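Local coordinates for probable ABC transporter extracellular-binding protein YckB (Bacillus subtilis, PDB 2IEE) that probably serves as the extracellular solute-binding lipoprotein of a binding-protein-dependent ABC transport system, at residues A58-L63 against L228-K233; K100-T105 against A219-M224. All coordinates share one frame; numbering follows the deposited sequence.

How the contacts relate
Both contacts use helix 218-234, which packs against other parts of the fold at successive points along its length. Contact 2 takes its earlier residues, 219-224, and sets them against strand 101-103, an outermost strand of the mixed sheet. Contact 1 takes 228-233, further along, and sets them against the end of helix 49-60. Their centres lie about 13 Å apart. Along the chain contact 2 is nested within the loop that contact 1 closes. The two also touch: Leu-61 CD1 is 3.4 Å from Met-224 CE. One late helix thus packs against both an earlier helix and an outermost strand of the mixed sheet within the solute-binding protein family 3 fold.

Contact 1: A58-L63 against L228-K233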
ATOM      1  N   ALA A  58       2.342  -3.958  18.623  1.00 20.22           N
ATOM      2  CA  ALA A  58       2.423  -5.162  19.437  1.00 22.22           C
ATOM      3  C   ALA A  58       3.306  -4.893  20.650  1.00 22.92           C
ATOM      4  O   ALA A  58       3.003  -5.331  21.763  1.00 23.98           O
ATOM      5  CB  ALA A  58       2.989  -6.314  18.617  1.00 19.67           C
ATOM      6  N   LYS A  59       4.393  -4.162  20.434  1.00 22.82           N
ATOM      7  CA  LYS A  59       5.307  -3.837  21.519  1.00 22.41           C
ATOM      8  C   LYS A  59       4.570  -3.026  22.581  1.00 21.06           C
ATOM      9  O   LYS A  59       4.742  -3.259  23.774  1.00 20.61           O
ATOM     10  CB  LYS A  59       6.511  -3.045  20.994  1.00 22.69           C
ATOM     11  CG  LYS A  59       7.596  -2.829  22.043  1.00 25.88           C
ATOM     12  CD  LYS A  59       8.721  -1.939  21.538  1.00 28.20           C
ATOM     13  CE  LYS A  59       9.801  -1.785  22.604  1.00 30.50           C
ATOM     14  NZ  LYS A  59      10.930  -0.922  22.152  1.00 33.12           N
ATOM     15  N   ARG A  60       3.740  -2.082  22.142  1.00 21.47           N
ATOM     16  CA  ARG A  60       2.972  -1.257  23.068  1.00 22.60           C
ATOM     17  C   ARG A  60       2.116  -2.159  23.952  1.00 23.41           C
ATOM     18  O   ARG A  60       1.786  -1.799  25.082  1.00 24.66           O
ATOM     19  CB  ARG A  60       2.049  -0.286  22.312  1.00 23.40           C
ATOM     20  CG  ARG A  60       2.757   0.769  21.467  1.00 25.99           C
ATOM     21  CD  ARG A  60       3.618   1.702  22.311  1.00 25.45           C
ATOM     22  NE  ARG A  60       4.434   2.596  21.488  1.00 25.50           N
ATOM     23  CZ  ARG A  60       4.029   3.771  21.013  1.00 24.22           C
ATOM     24  NH1 ARG A  60       2.809   4.214  21.279  1.00 22.76           N
ATOM     25  NH2 ARG A  60       4.850   4.502  20.269  1.00 21.89           N
ATOM     26  N   LEU A  61       1.764  -3.330  23.423  1.00 22.17           N
ATOM     27  CA  LEU A  61       0.934  -4.294  24.132  1.00 21.86           C
ATOM     28  C   LEU A  61       1.749  -5.405  24.796  1.00 23.04           C
ATOM     29  O   LEU A  61       1.222  -6.478  25.081  1.00 24.26           O
ATOM     30  CB  LEU A  61      -0.078  -4.905  23.158  1.00 20.37           C
ATOM     31  CG  LEU A  61      -1.045  -3.898  22.521  1.00 22.70           C
ATOM     32  CD1 LEU A  61      -1.790  -4.537  21.364  1.00 20.88           C
ATOM     33  CD2 LEU A  61      -2.013  -3.392  23.573  1.00 20.00           C
ATOM     34  N   GLY A  62       3.032  -5.141  25.036  1.00 23.60           N
ATOM     35  CA  GLY A  62       3.897  -6.122  25.665  1.00 21.91           C
ATOM     36  C   GLY A  62       4.017  -7.419  24.887  1.00 22.75           C
ATOM     37  O   GLY A  62       4.237  -8.479  25.471  1.00 22.07           O
ATOM     38  N   LEU A  63       3.889  -7.344  23.567  1.00 22.02           N
ATOM     39  CA  LEU A  63       3.971  -8.545  22.745  1.00 23.20           C
ATOM     40  C   LEU A  63       5.096  -8.525  21.722  1.00 24.12           C
ATOM     41  O   LEU A  63       5.550  -7.469  21.283  1.00 24.43           O
ATOM     42  CB  LEU A  63       2.659  -8.767  21.990  1.00 23.94           C
ATOM     43  CG  LEU A  63       1.332  -8.786  22.748  1.00 26.30           C
ATOM     44  CD1 LEU A  63       0.195  -8.839  21.733  1.00 24.30           C
ATOM     45  CD2 LEU A  63       1.277  -9.974  23.699  1.00 26.48           C
ATOM     46  N   LEU A 228      -2.689   1.583  18.471  1.00 17.39           N
ATOM     47  CA  LEU A 228      -2.595   2.393  17.262  1.00 17.09           C
ATOM     48  C   LEU A 228      -2.997   3.842  17.538  1.00 17.76           C
ATOM     49  O   LEU A 228      -2.399   4.771  16.994  1.00 16.79           O
ATOM     50  CB  LEU A 228      -3.481   1.806  16.153  1.00 14.34           C
ATOM     51  CG  LEU A 228      -2.942   0.572  15.424  1.00 14.10           C
ATOM     52  CD1 LEU A 228      -3.995  -0.008  14.485  1.00 12.45           C
ATOM     53  CD2 LEU A 228      -1.694   0.962  14.649  1.00 14.74           C
ATOM     54  N   LYS A 229      -4.010   4.027  18.379  1.00 18.32           N
ATOM     55  CA  LYS A 229      -4.480   5.360  18.735  1.00 20.86           C
ATOM     56  C   LYS A 229      -3.392   6.088  19.516  1.00 21.73           C
ATOM     57  O   LYS A 229      -3.154   7.277  19.317  1.00 22.75           O
ATOM     58  CB  LYS A 229      -5.756   5.261  19.583  1.00 23.76           C
ATOM     59  CG  LYS A 229      -6.282   6.598  20.087  1.00 26.39           C
ATOM     60  CD  LYS A 229      -7.626   6.446  20.791  1.00 31.23           C
ATOM     61  CE  LYS A 229      -8.182   7.800  21.231  1.00 33.05           C
ATOM     62  NZ  LYS A 229      -9.548   7.686  21.824  1.00 34.89           N
ATOM     63  N   GLU A 230      -2.738   5.356  20.411  1.00 23.58           N
ATOM     64  CA  GLU A 230      -1.662   5.898  21.225  1.00 25.80           C
ATOM     65  C   GLU A 230      -0.517   6.345  20.315  1.00 26.00           C
ATOM     66  O   GLU A 230       0.118   7.376  20.553  1.00 24.42           O
ATOM     67  CB  GLU A 230      -1.176   4.824  22.202  1.00 27.88           C
ATOM     68  CG  GLU A 230      -0.067   5.247  23.141  1.00 33.05           C
ATOM     69  CD  GLU A 230       0.372   4.106  24.047  1.00 38.71           C
ATOM     70  OE1 GLU A 230      -0.445   3.656  24.883  1.00 39.49           O
ATOM     71  OE2 GLU A 230       1.531   3.651  23.920  1.00 40.26           O
HETATM   72  N   MSE A 231      -0.267   5.559  19.271  1.00 25.71           N
HETATM   73  CA  MSE A 231       0.793   5.851  18.311  1.00 25.90           C
HETATM   74  C   MSE A 231       0.386   7.026  17.431  1.00 26.81           C
HETATM   75  O   MSE A 231       1.210   7.865  17.055  1.00 25.65           O
HETATM   76  CB  MSE A 231       1.071   4.615  17.452  1.00 25.95           C
HETATM   77  CG  MSE A 231       1.840   3.518  18.179  1.00 25.55           C
HETATM   78 SE   MSE A 231       1.881   1.859  17.178  1.00 32.10          SE
HETATM   79  CE  MSE A 231       3.172   2.363  15.829  1.00 28.81           C
ATOM     80  N   SER A 232      -0.902   7.085  17.117  1.00 27.52           N
ATOM     81  CA  SER A 232      -1.444   8.152  16.297  1.00 29.10           C
ATOM     82  C   SER A 232      -1.315   9.494  17.005  1.00 28.41           C
ATOM     83  O   SER A 232      -1.009  10.511  16.377  1.00 29.04           O
ATOM     84  CB  SER A 232      -2.915   7.879  15.996  1.00 29.75           C
ATOM     85  OG  SER A 232      -3.466   8.937  15.236  1.00 33.20           O
ATOM     86  N   LYS A 233      -1.539   9.487  18.316  1.00 27.41           N
ATOM     87  CA  LYS A 233      -1.474  10.706  19.113  1.00 26.91           C
ATOM     88  C   LYS A 233      -0.059  11.169  19.457  1.00 27.12           C
ATOM     89  O   LYS A 233       0.180  12.372  19.557  1.00 28.84           O
ATOM     90  CB  LYS A 233      -2.296  10.532  20.398  1.00 26.97           C
ATOM     91  CG  LYS A 233      -3.753  10.166  20.135  1.00 27.85           C
ATOM     92  CD  LYS A 233      -4.504   9.755  21.398  1.00 28.68           C
ATOM     93  CE  LYS A 233      -4.890  10.951  22.250  1.00 30.63           C
ATOM     94  NZ  LYS A 233      -5.790  10.562  23.380  1.00 31.67           N
TER
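The guanidinium of Arg-60 carries the selenomethionine Met-231 over one face and meets the carboxylate of Glu-230 obliquely. Met-231 CG stands 3.2 Å above the guanidinium plane, offset toward its rim. Two helices are joined here: helix 49-60, at its C-terminal end, and helix 218-234, consistent with the type 2 periplasmic binding protein fold of solute-binding protein family 3. The first helix closes in a Schellman motif. Gly-62, with positive phi, is its C-prime residue; Leu-63 N bonds to Ala-58 O, and Gly-62 N to Lys-59 O.

Arg-60 NH1 forms a salt bridge with Glu-230 OE2 at 3.0 Å. The bond is bent, with an N-H...O angle of 136°. The oxygen is approached on its anti side. The planes are nearly parallel (15°) but not coplanar, and Glu-230 OE2 lies out of the guanidinium plane. Glu-230 reaches across with CG anti to its backbone N (chi1 -179°) and a chain that stays extended. Arg-60 instead bends at chi2, which brings CD close to the same oxygen.

Further partners fix the arginine end. NE makes a salt bridge with Glu-56, and NH2 a hydrogen bond with Ser-236. NH1 also has a long, weak ion pair with Asp-234. The acidic neighbours would probably stabilise the positive charge, while the bonds at NE, NH1 and NH2 limit rotation of the group. Met-231 is buried, and its side chain also touches Leu-237 and Leu-240 of helix 236-244. Besides NH1, Glu-230 OE2 lies near the aliphatic part of Arg-60, 3.3 Å from CD.

Contact 2: K100-T105 against A219-M224; sequences KFAFST and ALQKKM
Gln-221 lays its side chain against the backbone of Phe-103 and the methyl group of Ala-102. Its amide carbon CD is 3.8 Å from Ala-102 CB. The Ala-102 methyl thus packs against the end of the Gln-221 side chain.

Helix 218-234 here packs beside strand 101-103, an outermost strand of the mixed sheet in this family 3 solute-binding protein, consistent with the type 2 periplasmic binding protein fold. Gln-221 reaches the strand because CG is anti to its backbone N (chi1 -169°) and the chain stays extended beyond it. Its aliphatic part also takes part: Gln-221 CG is 3.5 Å from Phe-103 O. Ala-102 directs its methyl toward the helix. Phe-103 points its CB away from the helix, and its side chain packs on Val-212. The Phe-103 share of the contact comes mainly from its backbone, since its side chain does not touch residues 219-224.

The strand is held on the sheet by its neighbour, strand 197-214. Ala-102 makes backbone hydrogen bonds with Met-213, and Ser-104 with Leu-211. Just past the strand, Ser-104 OG donates to Thr-105 O at 2.9 Å, with the donor tilted 34° from the carbonyl plane. Asn-225, on the next turn of the helix, accepts a hydrogen bond from Thr-105 N through its side chain.

An alanine in place of Gln-221 would remove the extended arm and is likely to open a gap beside the Ala-102 methyl and the Phe-103 carbonyl. The amide end of Gln-221 lies beside that carbonyl. If the amide is turned over from its modelled orientation, its NH2 might donate a hydrogen bond to Phe-103 O, which would give the contact a polar component beside the methyl packing.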
ATOM      1  N   LYS A 100     -16.869 -10.079   6.881  1.00 32.58           N
ATOM      2  CA  LYS A 100     -16.179 -11.352   7.056  1.00 31.98           C
ATOM      3  C   LYS A 100     -15.021 -11.275   8.052  1.00 31.09           C
ATOM      4  O   LYS A 100     -14.625 -12.286   8.621  1.00 31.24           O
ATOM      5  CB  LYS A 100     -15.634 -11.846   5.712  1.00 32.83           C
ATOM      6  CG  LYS A 100     -16.669 -12.048   4.610  1.00 35.42           C
ATOM      7  CD  LYS A 100     -15.992 -12.569   3.341  1.00 38.05           C
ATOM      8  CE  LYS A 100     -16.989 -12.900   2.237  1.00 39.63           C
ATOM      9  NZ  LYS A 100     -17.640 -11.690   1.666  1.00 41.13           N
ATOM     10  N   PHE A 101     -14.478 -10.081   8.259  1.00 30.19           N
ATOM     11  CA  PHE A 101     -13.344  -9.915   9.171  1.00 29.33           C
ATOM     12  C   PHE A 101     -13.449  -8.687  10.064  1.00 28.49           C
ATOM     13  O   PHE A 101     -14.341  -7.855   9.909  1.00 27.18           O
ATOM     14  CB  PHE A 101     -12.049  -9.791   8.369  1.00 29.25           C
ATOM     15  CG  PHE A 101     -11.744 -10.980   7.516  1.00 28.39           C
ATOM     16  CD1 PHE A 101     -11.220 -12.138   8.078  1.00 28.09           C
ATOM     17  CD2 PHE A 101     -11.962 -10.938   6.142  1.00 28.40           C
ATOM     18  CE1 PHE A 101     -10.913 -13.246   7.285  1.00 27.05           C
ATOM     19  CE2 PHE A 101     -11.661 -12.037   5.337  1.00 28.82           C
ATOM     20  CZ  PHE A 101     -11.134 -13.193   5.915  1.00 28.24           C
ATOM     21  N   ALA A 102     -12.513  -8.580  10.997  1.00 27.75           N
ATOM     22  CA  ALA A 102     -12.455  -7.435  11.892  1.00 25.65           C
ATOM     23  C   ALA A 102     -11.196  -6.648  11.537  1.00 25.45           C
ATOM     24  O   ALA A 102     -10.087  -7.173  11.603  1.00 25.90           O
ATOM     25  CB  ALA A 102     -12.388  -7.893  13.331  1.00 26.09           C
ATOM     26  N   PHE A 103     -11.374  -5.393  11.148  1.00 22.26           N
ATOM     27  CA  PHE A 103     -10.250  -4.536  10.794  1.00 18.92           C
ATOM     28  C   PHE A 103      -9.881  -3.634  11.961  1.00 17.51           C
ATOM     29  O   PHE A 103     -10.715  -3.319  12.809  1.00 16.71           O
ATOM     30  CB  PHE A 103     -10.613  -3.633   9.616  1.00 18.30           C
ATOM     31  CG  PHE A 103     -10.551  -4.304   8.283  1.00 18.27           C
ATOM     32  CD1 PHE A 103      -9.337  -4.467   7.630  1.00 19.24           C
ATOM     33  CD2 PHE A 103     -11.717  -4.717   7.648  1.00 19.35           C
ATOM     34  CE1 PHE A 103      -9.284  -5.024   6.355  1.00 20.30           C
ATOM     35  CE2 PHE A 103     -11.680  -5.276   6.377  1.00 19.26           C
ATOM     36  CZ  PHE A 103     -10.459  -5.427   5.728  1.00 20.68           C
ATOM     37  N   SER A 104      -8.624  -3.213  11.994  1.00 14.34           N
ATOM     38  CA  SER A 104      -8.179  -2.284  13.017  1.00 12.82           C
ATOM     39  C   SER A 104      -8.528  -0.940  12.389  1.00 13.69           C
ATOM     40  O   SER A 104      -9.003  -0.896  11.256  1.00 11.63           O
ATOM     41  CB  SER A 104      -6.665  -2.365  13.197  1.00 10.23           C
ATOM     42  OG  SER A 104      -5.988  -1.948  12.013  1.00 14.88           O
ATOM     43  N   THR A 105      -8.320   0.149  13.116  1.00 14.13           N
ATOM     44  CA  THR A 105      -8.570   1.455  12.537  1.00 14.08           C
ATOM     45  C   THR A 105      -7.523   1.519  11.425  1.00 13.12           C
ATOM     46  O   THR A 105      -6.498   0.844  11.498  1.00 13.41           O
ATOM     47  CB  THR A 105      -8.334   2.581  13.561  1.00 15.63           C
ATOM     48  OG1 THR A 105      -7.122   2.326  14.282  1.00 18.60           O
ATOM     49  CG2 THR A 105      -9.503   2.662  14.547  1.00 16.78           C
ATOM     50  N   ALA A 219     -11.775  -8.646  21.015  1.00 20.47           N
ATOM     51  CA  ALA A 219     -10.875  -8.251  22.096  1.00 19.91           C
ATOM     52  C   ALA A 219      -9.522  -7.823  21.524  1.00 19.11           C
ATOM     53  O   ALA A 219      -8.980  -6.789  21.906  1.00 20.30           O
ATOM     54  CB  ALA A 219     -10.697  -9.407  23.084  1.00 20.32           C
ATOM     55  N   LEU A 220      -8.975  -8.626  20.617  1.00 18.34           N
ATOM     56  CA  LEU A 220      -7.702  -8.299  19.984  1.00 17.13           C
ATOM     57  C   LEU A 220      -7.868  -6.996  19.206  1.00 17.75           C
ATOM     58  O   LEU A 220      -7.017  -6.102  19.273  1.00 18.93           O
ATOM     59  CB  LEU A 220      -7.278  -9.414  19.023  1.00 16.80           C
ATOM     60  CG  LEU A 220      -6.043  -9.152  18.146  1.00 14.27           C
ATOM     61  CD1 LEU A 220      -4.824  -8.893  19.012  1.00 12.89           C
ATOM     62  CD2 LEU A 220      -5.807 -10.360  17.250  1.00 13.15           C
ATOM     63  N   GLN A 221      -8.977  -6.893  18.478  1.00 16.65           N
ATOM     64  CA  GLN A 221      -9.276  -5.703  17.682  1.00 18.26           C
ATOM     65  C   GLN A 221      -9.233  -4.427  18.524  1.00 19.49           C
ATOM     66  O   GLN A 221      -8.627  -3.429  18.123  1.00 18.05           O
ATOM     67  CB  GLN A 221     -10.659  -5.827  17.043  1.00 17.17           C
ATOM     68  CG  GLN A 221     -10.944  -4.774  16.001  1.00 19.14           C
ATOM     69  CD  GLN A 221     -12.382  -4.800  15.538  1.00 22.69           C
ATOM     70  OE1 GLN A 221     -12.727  -4.218  14.508  1.00 19.96           O
ATOM     71  NE2 GLN A 221     -13.236  -5.467  16.306  1.00 20.76           N
ATOM     72  N   LYS A 222      -9.880  -4.458  19.689  1.00 18.55           N
ATOM     73  CA  LYS A 222      -9.915  -3.291  20.567  1.00 19.07           C
ATOM     74  C   LYS A 222      -8.530  -2.947  21.120  1.00 18.51           C
ATOM     75  O   LYS A 222      -8.159  -1.779  21.217  1.00 16.71           O
ATOM     76  CB  LYS A 222     -10.896  -3.529  21.719  1.00 22.62           C
ATOM     77  CG  LYS A 222     -11.210  -2.275  22.529  1.00 29.49           C
ATOM     78  CD  LYS A 222     -12.186  -2.551  23.666  1.00 34.06           C
ATOM     79  CE  LYS A 222     -12.581  -1.255  24.372  1.00 36.55           C
ATOM     80  NZ  LYS A 222     -11.388  -0.490  24.845  1.00 38.52           N
ATOM     81  N   LYS A 223      -7.762  -3.969  21.478  1.00 19.67           N
ATOM     82  CA  LYS A 223      -6.421  -3.757  22.012  1.00 19.34           C
ATOM     83  C   LYS A 223      -5.490  -3.156  20.960  1.00 18.77           C
ATOM     84  O   LYS A 223      -4.731  -2.226  21.248  1.00 17.45           O
ATOM     85  CB  LYS A 223      -5.858  -5.079  22.540  1.00 20.06           C
ATOM     86  CG  LYS A 223      -6.445  -5.488  23.886  1.00 24.72           C
ATOM     87  CD  LYS A 223      -5.931  -4.557  24.974  1.00 29.02           C
ATOM     88  CE  LYS A 223      -6.475  -4.916  26.336  1.00 33.38           C
ATOM     89  NZ  LYS A 223      -5.858  -4.069  27.400  1.00 35.43           N
HETATM   90  N   MSE A 224      -5.547  -3.689  19.743  1.00 20.94           N
HETATM   91  CA  MSE A 224      -4.720  -3.181  18.651  1.00 21.90           C
HETATM   92  C   MSE A 224      -5.042  -1.713  18.393  1.00 20.54           C
HETATM   93  O   MSE A 224      -4.138  -0.888  18.254  1.00 17.76           O
HETATM   94  CB  MSE A 224      -4.963  -3.982  17.370  1.00 28.41           C
HETATM   95  CG  MSE A 224      -4.064  -5.192  17.190  1.00 37.86           C
HETATM   96 SE   MSE A 224      -2.192  -4.694  16.994  1.00 51.90          SE
HETATM   97  CE  MSE A 224      -1.454  -5.885  18.305  1.00 42.06           C
TER